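Local coordinates for encapsidation protein (Bacillus phage phi29, PDB 5HD9) that is the ATPase of the viral DNA packaging motor and probably couples ATP hydrolysis to moving the phage genome into its protein shell, at residues 1-5 against 188-193; 16-20 against 163-169; 45-51 against 111-117; 90-94 against 105-109. All coordinates share one frame. Numbering follows the deposited sequence.

Contact 1: 1-5 against 188-193; sequences SLFYN and PDSLDF
Phe-3 (chi1 m) offers one face of its ring to the tip of Phe-193, also m: CE1 of Phe-3 stands 3.3 Å from CZ of Phe-193, the centroids are 4.9 Å apart, and the planes meet obliquely at 47°. CB of Phe-3 also touches CD2 of Leu-191 at 3.8 Å. Neither segment is helix or strand. Segment 1-5 curls on itself, Tyr-4 O accepting from Ser-1 N (3.1 Å) and Ser-1 OG (2.9 Å); segment 188-193 makes a type I turn over Asp-189 to Asp-192, closed by a weak bond from Asp-192 N to Asp-189 O (3.4 Å). The backbones come nearest at Tyr-4 and Ser-190, 5.6 Å between CA atoms, where a small residue suits: Ser-190 CB sits 3.3 Å from Phe-3 O. Here the two ends of this N-terminal domain meet beside a probable P-loop (Walker A), and Ser-190 OG bonds to its Lys-27. Deeper in, Tyr-4 (chi1 t) is buried, its CE1 3.8 Å from CG of the compact Pro-188 ring and its hydroxyl hydrogen-bonded to Glu-186. Asn-5, chi1 t, turns its end away from 188-193 and caps Gln-7 N before helix 7-11.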
# COMPACT_ATOMS: atom_id res chain seq x y z
N SER A 1 3.12 11.13 -9.20
CA SER A 1 3.46 10.65 -10.53
C SER A 1 3.00 11.64 -11.59
O SER A 1 2.42 12.68 -11.27
CB SER A 1 2.83 9.28 -10.78
OG SER A 1 1.45 9.40 -11.05
N LEU A 2 3.24 11.32 -12.86
CA LEU A 2 2.93 12.23 -13.95
C LEU A 2 1.44 12.55 -14.05
O LEU A 2 1.06 13.68 -14.34
CB LEU A 2 3.41 11.65 -15.28
CG LEU A 2 4.92 11.73 -15.52
CD1 LEU A 2 5.32 10.82 -16.66
CD2 LEU A 2 5.33 13.17 -15.81
N PHE A 3 0.59 11.55 -13.82
CA PHE A 3 -0.84 11.70 -14.05
C PHE A 3 -1.68 11.47 -12.80
O PHE A 3 -2.81 11.97 -12.71
CB PHE A 3 -1.28 10.76 -15.17
CG PHE A 3 -0.58 11.02 -16.48
CD1 PHE A 3 -0.78 12.21 -17.16
CD2 PHE A 3 0.28 10.08 -17.02
CE1 PHE A 3 -0.14 12.46 -18.36
CE2 PHE A 3 0.93 10.33 -18.22
CZ PHE A 3 0.72 11.52 -18.89
N TYR A 4 -1.14 10.73 -11.83
CA TYR A 4 -1.83 10.53 -10.55
C TYR A 4 -1.14 11.30 -9.42
O TYR A 4 0.04 11.09 -9.15
CB TYR A 4 -1.91 9.05 -10.18
CG TYR A 4 -2.50 8.82 -8.80
CD1 TYR A 4 -3.86 8.98 -8.57
CD2 TYR A 4 -1.70 8.48 -7.72
CE1 TYR A 4 -4.41 8.79 -7.32
CE2 TYR A 4 -2.24 8.29 -6.46
CZ TYR A 4 -3.59 8.44 -6.26
OH TYR A 4 -4.13 8.25 -5.01
N ASN A 5 -1.90 12.19 -8.79
CA ASN A 5 -1.41 12.99 -7.67
C ASN A 5 -2.04 12.51 -6.36
O ASN A 5 -3.23 12.73 -6.15
CB ASN A 5 -1.72 14.47 -7.89
CG ASN A 5 -1.10 15.37 -6.83
OD1 ASN A 5 -0.50 14.89 -5.86
ND2 ASN A 5 -1.23 16.68 -7.02
N PRO A 188 -9.62 7.01 -9.02
CA PRO A 188 -8.98 8.07 -9.82
C PRO A 188 -9.43 8.07 -11.27
O PRO A 188 -9.58 7.01 -11.87
CB PRO A 188 -7.48 7.74 -9.72
CG PRO A 188 -7.35 6.76 -8.60
CD PRO A 188 -8.64 6.01 -8.56
N ASP A 189 -9.64 9.26 -11.82
CA ASP A 189 -9.96 9.43 -13.23
C ASP A 189 -8.75 10.03 -13.94
O ASP A 189 -8.89 10.84 -14.86
CB ASP A 189 -11.19 10.32 -13.40
CG ASP A 189 -11.07 11.64 -12.66
OD1 ASP A 189 -10.30 12.51 -13.11
OD2 ASP A 189 -11.75 11.80 -11.62
N SER A 190 -7.56 9.61 -13.50
CA SER A 190 -6.32 10.26 -13.89
C SER A 190 -5.98 10.11 -15.37
O SER A 190 -5.42 11.03 -15.98
CB SER A 190 -5.16 9.71 -13.05
OG SER A 190 -5.06 8.30 -13.15
N LEU A 191 -6.33 8.97 -15.96
CA LEU A 191 -5.94 8.67 -17.34
C LEU A 191 -7.10 8.85 -18.33
O LEU A 191 -7.01 8.42 -19.48
CB LEU A 191 -5.37 7.26 -17.42
CG LEU A 191 -4.08 7.07 -16.62
CD1 LEU A 191 -3.62 5.62 -16.61
CD2 LEU A 191 -2.96 7.97 -17.14
N ASP A 192 -8.17 9.48 -17.88
CA ASP A 192 -9.20 9.99 -18.79
C ASP A 192 -8.82 11.42 -19.15
O ASP A 192 -9.08 12.35 -18.39
CB ASP A 192 -10.59 9.93 -18.15
CG ASP A 192 -11.70 10.20 -19.16
OD1 ASP A 192 -11.44 10.85 -20.19
OD2 ASP A 192 -12.84 9.75 -18.92
N PHE A 193 -8.20 11.58 -20.32
CA PHE A 193 -7.63 12.87 -20.73
C PHE A 193 -8.65 13.75 -21.44
O PHE A 193 -8.38 14.92 -21.72
CB PHE A 193 -6.42 12.65 -21.64
CG PHE A 193 -5.19 12.15 -20.92
CD1 PHE A 193 -5.16 12.00 -19.54
CD2 PHE A 193 -4.05 11.84 -21.64
CE1 PHE A 193 -4.02 11.55 -18.90
CE2 PHE A 193 -2.91 11.39 -21.00
CZ PHE A 193 -2.90 11.24 -19.63

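Contact 2: 16-20 against 163-169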
# COMPACT_ATOMS: atom_id res chain seq x y z
N LEU A 16 -7.05 3.94 6.81
CA LEU A 16 -7.27 2.92 5.79
C LEU A 16 -7.71 3.57 4.48
O LEU A 16 -8.66 4.35 4.47
CB LEU A 16 -8.30 1.90 6.28
CG LEU A 16 -8.18 0.43 5.88
CD1 LEU A 16 -6.78 -0.13 6.08
CD2 LEU A 16 -9.18 -0.39 6.68
N ASN A 17 -7.01 3.26 3.40
CA ASN A 17 -7.28 3.87 2.10
C ASN A 17 -7.32 2.82 0.99
O ASN A 17 -6.45 1.95 0.93
CB ASN A 17 -6.22 4.92 1.76
CG ASN A 17 -6.09 5.99 2.83
OD1 ASN A 17 -6.74 7.04 2.76
ND2 ASN A 17 -5.25 5.74 3.82
N PHE A 18 -8.32 2.92 0.12
CA PHE A 18 -8.46 2.02 -1.01
C PHE A 18 -8.53 2.81 -2.32
O PHE A 18 -9.49 3.54 -2.55
CB PHE A 18 -9.72 1.15 -0.87
CG PHE A 18 -9.82 0.45 0.46
CD1 PHE A 18 -10.49 1.04 1.52
CD2 PHE A 18 -9.26 -0.80 0.65
CE1 PHE A 18 -10.60 0.40 2.74
CE2 PHE A 18 -9.37 -1.45 1.87
CZ PHE A 18 -10.04 -0.84 2.91
N VAL A 19 -7.51 2.67 -3.16
CA VAL A 19 -7.51 3.30 -4.47
C VAL A 19 -7.76 2.23 -5.53
O VAL A 19 -6.95 1.31 -5.69
CB VAL A 19 -6.18 4.03 -4.76
CG1 VAL A 19 -6.31 4.89 -6.01
CG2 VAL A 19 -5.78 4.88 -3.56
N ILE A 20 -8.88 2.35 -6.24
CA ILE A 20 -9.33 1.28 -7.13
C ILE A 20 -9.66 1.80 -8.52
O ILE A 20 -9.75 3.01 -8.75
CB ILE A 20 -10.56 0.56 -6.54
CG1 ILE A 20 -11.75 1.53 -6.43
CG2 ILE A 20 -10.21 -0.03 -5.18
CD1 ILE A 20 -13.03 0.87 -5.94
N TYR A 163 -12.84 -6.56 2.14
CA TYR A 163 -12.54 -5.37 2.93
C TYR A 163 -13.73 -4.42 2.97
O TYR A 163 -14.10 -3.94 4.04
CB TYR A 163 -11.29 -4.67 2.38
CG TYR A 163 -10.05 -5.50 2.57
CD1 TYR A 163 -9.68 -6.46 1.63
CD2 TYR A 163 -9.26 -5.36 3.70
CE1 TYR A 163 -8.55 -7.23 1.81
CE2 TYR A 163 -8.13 -6.13 3.89
CZ TYR A 163 -7.78 -7.07 2.95
OH TYR A 163 -6.66 -7.84 3.13
N PHE A 164 -14.33 -4.15 1.82
CA PHE A 164 -15.49 -3.27 1.78
C PHE A 164 -16.64 -3.88 2.58
O PHE A 164 -17.34 -3.18 3.32
CB PHE A 164 -15.94 -3.01 0.34
CG PHE A 164 -14.98 -2.16 -0.46
CD1 PHE A 164 -13.71 -1.87 0.01
CD2 PHE A 164 -15.36 -1.64 -1.69
CE1 PHE A 164 -12.84 -1.09 -0.73
CE2 PHE A 164 -14.50 -0.86 -2.43
CZ PHE A 164 -13.23 -0.59 -1.95
N LEU A 165 -16.84 -5.18 2.44
CA LEU A 165 -17.88 -5.88 3.17
C LEU A 165 -17.63 -5.84 4.67
O LEU A 165 -18.53 -5.54 5.45
CB LEU A 165 -17.98 -7.34 2.71
CG LEU A 165 -18.43 -7.58 1.26
CD1 LEU A 165 -18.35 -9.06 0.93
CD2 LEU A 165 -19.83 -7.05 1.03
N PHE A 166 -16.39 -6.12 5.06
CA PHE A 166 -16.03 -6.21 6.47
C PHE A 166 -16.26 -4.87 7.18
O PHE A 166 -16.83 -4.83 8.27
CB PHE A 166 -14.57 -6.66 6.62
CG PHE A 166 -14.16 -6.97 8.03
CD1 PHE A 166 -13.78 -5.97 8.90
CD2 PHE A 166 -14.15 -8.28 8.49
CE1 PHE A 166 -13.40 -6.26 10.19
CE2 PHE A 166 -13.78 -8.58 9.78
CZ PHE A 166 -13.40 -7.56 10.64
N PHE A 167 -15.82 -3.79 6.54
CA PHE A 167 -15.90 -2.46 7.14
C PHE A 167 -17.21 -1.73 6.82
O PHE A 167 -17.42 -0.60 7.27
CB PHE A 167 -14.71 -1.62 6.67
CG PHE A 167 -13.38 -2.15 7.11
CD1 PHE A 167 -13.04 -2.18 8.45
CD2 PHE A 167 -12.47 -2.64 6.19
CE1 PHE A 167 -11.82 -2.67 8.86
CE2 PHE A 167 -11.24 -3.13 6.59
CZ PHE A 167 -10.92 -3.15 7.93
N ASN A 168 -18.09 -2.38 6.07
CA ASN A 168 -19.39 -1.82 5.72
C ASN A 168 -19.23 -0.56 4.87
O ASN A 168 -19.85 0.47 5.13
CB ASN A 168 -20.20 -1.50 6.98
CG ASN A 168 -21.66 -1.23 6.69
OD1 ASN A 168 -22.13 -1.42 5.56
ND2 ASN A 168 -22.39 -0.78 7.70
N LEU A 169 -18.41 -0.68 3.83
CA LEU A 169 -18.18 0.40 2.89
C LEU A 169 -18.91 0.10 1.58
O LEU A 169 -18.62 -0.90 0.92
CB LEU A 169 -16.68 0.59 2.64
CG LEU A 169 -15.82 0.65 3.90
CD1 LEU A 169 -14.35 0.69 3.55
CD2 LEU A 169 -16.20 1.86 4.75
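Phe-18 is the hub. With chi1 at m it reaches from strand 16-19 toward the helix, and its face takes the edge of Phe-164, also m: a T-shaped pair with centroids 5.2 Å apart and planes at 79°. CB of Tyr-163 (3.8 Å from Phe-18 CE2) and CD1 of Leu-169 (3.8 Å from Phe-18 CE1) pack round the same ring. Leu-16 has a chi1 of -146°, between wells, and sets CD2 over the face of Phe-167 in a CH-pi contact, 3.8 Å from the ring centroid. Ile-20, p then t, extends CD1 to within 4.2 Å of Phe-164 CE2. Leu-169 can turn back inward because Asn-168, at positive phi, ends the helix in a Schellman motif. Segment axes run 11.6 Å apart at 142°, a gap that large aromatic residues can fill. The helix thus packs on one face of the central sheet, at the strand leading into the probable P-loop, which Ile-20 touches. Strand 16-19 lies between strands 149-153 and 183-186; helix 130-141 adjoins the helix through Leu-134 and Val-131.

Contact 3: 45-51 against 111-117; sequences QFIYVRR and TIVFDEF
Arg-51 NH2 donates to Phe-117 O at 2.5 Å, and Arg-50 NH2 makes a salt bridge with Glu-116 OE1 at 3.0 Å; Glu-55 is a second partner of Arg-50, as Glu-130 is of Arg-51. Arg-50 is m at chi1 to chi3, which folds it back so that NH1 reaches Tyr-48 OH (3.1 Å). One water joins Tyr-48 OH (2.9 Å) to Asp-115 OD2 (2.5 Å); another joins Arg-50 NE (3.1 Å) and Arg-51 N (2.9 Å) to Asp-115 O (2.9 Å). Behind them run two parallel strands, axes 4.7 Å apart at 18°, pairing Phe-46 with Thr-111 through Val-49 with Phe-114. Their ladder is Ile-47 N to Thr-111 O (3.0 Å), Val-113 N to Ile-47 O (2.8 Å), Val-49 N to Val-113 O (2.7 Å) and Asp-115 N to Val-49 O (3.2 Å). Beta-branched residues suit this extended backbone. Val-49 (chi1 t) lays CG1 over the Phe-114 ring, 4.1 Å from its centroid, and its CG2 meets Ile-112 CG2 at 3.7 Å; Tyr-48 and Val-113 share the other face. Glu-116 leaves the strand in a left-handed conformation (phi 54°, psi 53°). A hydrophobic strand ending in Asp-Glu is consistent with a Walker B motif. The chemistry implies that Glu-116 is paired with Arg-50, while the Asp-115 carboxylate is held by Ser-28 of the probable P-loop and by a water shared with Tyr-48; Arg-51 ties down the backbone just beyond.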
# COMPACT_ATOMS: atom_id res chain seq x y z
N GLN A 45 9.49 4.44 8.29
CA GLN A 45 9.66 3.20 7.54
C GLN A 45 8.34 2.78 6.91
O GLN A 45 7.28 3.33 7.22
CB GLN A 45 10.21 2.11 8.45
CG GLN A 45 11.62 2.40 8.93
CD GLN A 45 12.06 1.50 10.06
OE1 GLN A 45 11.34 1.33 11.05
NE2 GLN A 45 13.24 0.92 9.93
N PHE A 46 8.40 1.79 6.02
CA PHE A 46 7.21 1.38 5.29
C PHE A 46 7.18 -0.12 5.05
O PHE A 46 8.22 -0.78 5.04
CB PHE A 46 7.11 2.12 3.96
CG PHE A 46 8.18 1.74 2.97
CD1 PHE A 46 9.42 2.35 3.00
CD2 PHE A 46 7.94 0.77 2.01
CE1 PHE A 46 10.41 2.00 2.09
CE2 PHE A 46 8.92 0.42 1.09
CZ PHE A 46 10.15 1.04 1.13
N ILE A 47 5.97 -0.65 4.86
CA ILE A 47 5.79 -2.06 4.54
C ILE A 47 5.02 -2.20 3.23
O ILE A 47 3.96 -1.60 3.05
CB ILE A 47 5.05 -2.81 5.67
CG1 ILE A 47 5.85 -2.73 6.97
CG2 ILE A 47 4.82 -4.27 5.27
CD1 ILE A 47 5.24 -3.45 8.14
N TYR A 48 5.59 -2.99 2.33
CA TYR A 48 4.96 -3.33 1.06
C TYR A 48 4.35 -4.71 1.21
O TYR A 48 5.06 -5.70 1.40
CB TYR A 48 5.99 -3.28 -0.07
CG TYR A 48 5.45 -3.58 -1.45
CD1 TYR A 48 4.51 -2.76 -2.05
CD2 TYR A 48 5.92 -4.67 -2.17
CE1 TYR A 48 4.03 -3.03 -3.32
CE2 TYR A 48 5.45 -4.95 -3.44
CZ TYR A 48 4.50 -4.13 -4.01
OH TYR A 48 4.03 -4.41 -5.27
N VAL A 49 3.02 -4.77 1.14
CA VAL A 49 2.30 -6.02 1.33
C VAL A 49 1.75 -6.53 0.00
O VAL A 49 1.18 -5.77 -0.79
CB VAL A 49 1.14 -5.86 2.33
CG1 VAL A 49 0.39 -7.17 2.52
CG2 VAL A 49 1.67 -5.35 3.67
N ARG A 50 1.94 -7.82 -0.23
CA ARG A 50 1.24 -8.55 -1.28
C ARG A 50 0.61 -9.77 -0.63
O ARG A 50 1.08 -10.21 0.42
CB ARG A 50 2.20 -8.94 -2.41
CG ARG A 50 2.88 -7.75 -3.09
CD ARG A 50 1.88 -6.88 -3.83
NE ARG A 50 1.25 -7.60 -4.94
CZ ARG A 50 1.68 -7.59 -6.20
NH1 ARG A 50 2.75 -6.87 -6.55
NH2 ARG A 50 1.05 -8.30 -7.12
N ARG A 51 -0.45 -10.29 -1.22
CA ARG A 51 -1.20 -11.37 -0.59
C ARG A 51 -0.39 -12.66 -0.49
O ARG A 51 -0.29 -13.25 0.58
CB ARG A 51 -2.49 -11.64 -1.36
CG ARG A 51 -3.30 -12.81 -0.83
CD ARG A 51 -4.68 -12.85 -1.46
NE ARG A 51 -5.51 -11.74 -1.00
CZ ARG A 51 -5.70 -10.60 -1.68
NH1 ARG A 51 -5.15 -10.41 -2.87
NH2 ARG A 51 -6.46 -9.65 -1.15
N THR A 111 3.71 3.95 7.02
CA THR A 111 2.96 3.68 5.80
C THR A 111 2.99 2.20 5.43
O THR A 111 4.05 1.57 5.44
CB THR A 111 3.49 4.51 4.61
OG1 THR A 111 3.40 5.90 4.91
CG2 THR A 111 2.68 4.22 3.35
N ILE A 112 1.82 1.66 5.11
CA ILE A 112 1.69 0.32 4.55
C ILE A 112 1.04 0.42 3.17
O ILE A 112 -0.01 1.05 3.02
CB ILE A 112 0.83 -0.60 5.44
CG1 ILE A 112 1.45 -0.74 6.83
CG2 ILE A 112 0.66 -1.98 4.78
CD1 ILE A 112 0.50 -1.32 7.87
N VAL A 113 1.68 -0.19 2.18
CA VAL A 113 1.12 -0.23 0.83
C VAL A 113 0.81 -1.68 0.45
O VAL A 113 1.70 -2.52 0.34
CB VAL A 113 2.07 0.39 -0.20
CG1 VAL A 113 1.47 0.32 -1.60
CG2 VAL A 113 2.37 1.83 0.18
N PHE A 114 -0.48 -1.94 0.25
CA PHE A 114 -0.98 -3.26 -0.10
C PHE A 114 -1.43 -3.23 -1.55
O PHE A 114 -2.56 -2.85 -1.84
CB PHE A 114 -2.12 -3.66 0.84
CG PHE A 114 -2.61 -5.08 0.68
CD1 PHE A 114 -2.12 -5.90 -0.33
CD2 PHE A 114 -3.57 -5.58 1.54
CE1 PHE A 114 -2.59 -7.20 -0.47
CE2 PHE A 114 -4.04 -6.87 1.40
CZ PHE A 114 -3.55 -7.69 0.40
N ASP A 115 -0.55 -3.63 -2.46
CA ASP A 115 -0.86 -3.55 -3.88
C ASP A 115 -1.64 -4.78 -4.34
O ASP A 115 -1.43 -5.89 -3.83
CB ASP A 115 0.43 -3.40 -4.69
CG ASP A 115 0.18 -2.85 -6.09
OD1 ASP A 115 -0.98 -2.54 -6.42
OD2 ASP A 115 1.15 -2.73 -6.86
N GLU A 116 -2.53 -4.56 -5.30
CA GLU A 116 -3.38 -5.61 -5.86
C GLU A 116 -4.16 -6.36 -4.78
O GLU A 116 -4.13 -7.59 -4.72
CB GLU A 116 -2.53 -6.59 -6.67
CG GLU A 116 -1.68 -5.90 -7.74
CD GLU A 116 -1.09 -6.87 -8.75
OE1 GLU A 116 -1.48 -8.05 -8.76
OE2 GLU A 116 -0.22 -6.43 -9.54
N PHE A 117 -4.88 -5.61 -3.94
CA PHE A 117 -5.55 -6.19 -2.78
C PHE A 117 -6.87 -6.89 -3.12
O PHE A 117 -7.44 -7.58 -2.27
CB PHE A 117 -5.82 -5.10 -1.73
CG PHE A 117 -7.02 -4.25 -2.03
CD1 PHE A 117 -6.94 -3.17 -2.89
CD2 PHE A 117 -8.24 -4.52 -1.42
CE1 PHE A 117 -8.04 -2.38 -3.16
CE2 PHE A 117 -9.36 -3.73 -1.69
CZ PHE A 117 -9.25 -2.66 -2.55
O HOH W 1 3.50 -1.91 -6.60
O HOH W 2 -1.27 -8.73 -3.55

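Contact 4: 90-94 against 105-109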
# COMPACT_ATOMS: atom_id res chain seq x y z
N GLY A 90 12.44 -0.39 4.94
CA GLY A 90 11.17 -1.06 4.74
C GLY A 90 11.24 -2.57 4.61
O GLY A 90 12.32 -3.16 4.57
N TRP A 91 10.06 -3.18 4.53
CA TRP A 91 9.91 -4.63 4.42
C TRP A 91 8.88 -4.98 3.35
O TRP A 91 7.89 -4.28 3.18
CB TRP A 91 9.45 -5.24 5.75
CG TRP A 91 10.37 -5.00 6.91
CD1 TRP A 91 11.30 -5.87 7.41
CD2 TRP A 91 10.45 -3.83 7.72
NE1 TRP A 91 11.95 -5.31 8.48
CE2 TRP A 91 11.44 -4.06 8.69
CE3 TRP A 91 9.77 -2.61 7.72
CZ2 TRP A 91 11.77 -3.11 9.65
CZ3 TRP A 91 10.10 -1.67 8.68
CH2 TRP A 91 11.09 -1.92 9.63
N ALA A 92 9.14 -6.08 2.65
CA ALA A 92 8.13 -6.70 1.79
C ALA A 92 7.57 -7.91 2.52
O ALA A 92 8.32 -8.80 2.91
CB ALA A 92 8.72 -7.10 0.45
N ILE A 93 6.25 -7.94 2.71
CA ILE A 93 5.61 -8.99 3.50
C ILE A 93 4.50 -9.69 2.72
O ILE A 93 3.57 -9.03 2.25
CB ILE A 93 5.04 -8.43 4.82
CG1 ILE A 93 6.19 -8.00 5.73
CG2 ILE A 93 4.14 -9.46 5.51
CD1 ILE A 93 5.78 -7.50 7.09
N PRO A 94 4.59 -11.02 2.58
CA PRO A 94 3.43 -11.75 2.05
C PRO A 94 2.40 -11.91 3.16
O PRO A 94 2.73 -12.48 4.20
CB PRO A 94 4.01 -13.10 1.62
CG PRO A 94 5.50 -13.03 1.88
CD PRO A 94 5.70 -11.95 2.89
N ALA A 105 11.44 -7.14 14.11
CA ALA A 105 11.20 -5.82 14.68
C ALA A 105 10.81 -4.81 13.61
O ALA A 105 11.31 -4.85 12.48
CB ALA A 105 12.43 -5.33 15.43
N TYR A 106 9.90 -3.91 13.97
CA TYR A 106 9.39 -2.87 13.07
C TYR A 106 9.33 -1.55 13.84
O TYR A 106 8.28 -1.17 14.33
CB TYR A 106 8.01 -3.26 12.53
CG TYR A 106 8.00 -4.60 11.83
CD1 TYR A 106 8.40 -4.72 10.51
CD2 TYR A 106 7.59 -5.75 12.50
CE1 TYR A 106 8.39 -5.94 9.87
CE2 TYR A 106 7.58 -6.98 11.87
CZ TYR A 106 7.98 -7.07 10.55
OH TYR A 106 7.97 -8.29 9.91
N PRO A 107 10.48 -0.85 13.95
CA PRO A 107 10.62 0.28 14.87
C PRO A 107 9.76 1.51 14.57
O PRO A 107 9.25 2.10 15.52
CB PRO A 107 12.11 0.64 14.75
CG PRO A 107 12.76 -0.60 14.26
CD PRO A 107 11.77 -1.21 13.33
N ASN A 108 9.62 1.91 13.31
CA ASN A 108 9.01 3.20 13.00
C ASN A 108 8.24 3.22 11.69
O ASN A 108 8.44 4.09 10.85
CB ASN A 108 10.10 4.28 12.98
CG ASN A 108 9.53 5.69 12.98
OD1 ASN A 108 8.47 5.95 13.55
ND2 ASN A 108 10.24 6.61 12.34
N VAL A 109 7.34 2.25 11.51
CA VAL A 109 6.53 2.17 10.31
C VAL A 109 5.38 3.17 10.39
O VAL A 109 4.70 3.26 11.41
CB VAL A 109 5.97 0.75 10.10
CG1 VAL A 109 5.03 0.70 8.89
CG2 VAL A 109 7.11 -0.25 9.93
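A broad indole plate is the floor of this contact, and everything that 105-109 presents to it lies on one side of its plane. Trp-91, chi1 m and chi2 -99°, projects from its strand toward the loop. The rim of Tyr-106 (chi1 m) stands on the five-membered ring as an edge-to-face pair, centroids 4.7 Å apart and planes at 66°, with CD1 of Tyr-106 3.6 Å above CD2 of Trp-91. Round the six-membered ring three smaller bumps settle: Val-109 CG2, 3.5 Å from CZ3 of Trp-91; Pro-107 CD, 3.8 Å from CH2 of Trp-91; and the backbone carbonyl of Ala-105, whose O comes to 3.4 Å from CZ2 of Trp-91. The loop closes a beta-alpha-beta crossover within the mixed sheet: the chain leaves strand 87-94, passes through the short helix 98-101 and returns along 105-109 to strand 109-115, with strand 45-50 lying between the two. Two residues on from Trp-91, Ile-93 points the same way, and its extended m, t side chain fills the space beside the far end of Tyr-106, CD1 being 4.1 Å from Tyr-106 CE1. A long, flat tyrosine suits this place, since it spans Trp-91 and Ile-93 and still brings its hydroxyl to the carbonyl of Glu-101. Val-141 of helix 130-141 touches both Tyr-106 and Val-109.

Overall arrangement
Contacts 2, 3 and 4 share one mixed sheet; contact 1 lies in the loops at the chain ends, next to strand 16-19, where Pro-188 CG meets Val-19 CG1 of contact 2 at 3.4 Å. Contacts 1 and 4, centres 29 Å apart, lie on opposite sides of the chain's centre. Contacts 3 and 4, centres 10 Å apart, adjoin directly: Tyr-48 N lies 2.8 Å from Trp-91 O. Although strand 149-153 separates their strands, as expected of the ASCE fold, contacts 2 and 3 (centres about 15 Å apart) touch, Phe-18 CD2 lying 3.7 Å from Phe-117 CZ. The probable P-loop follows strand 16-19; Ile-20, Asp-115 and Ser-190 all touch it, so contacts 1, 2 and 3 border the presumed nucleotide site.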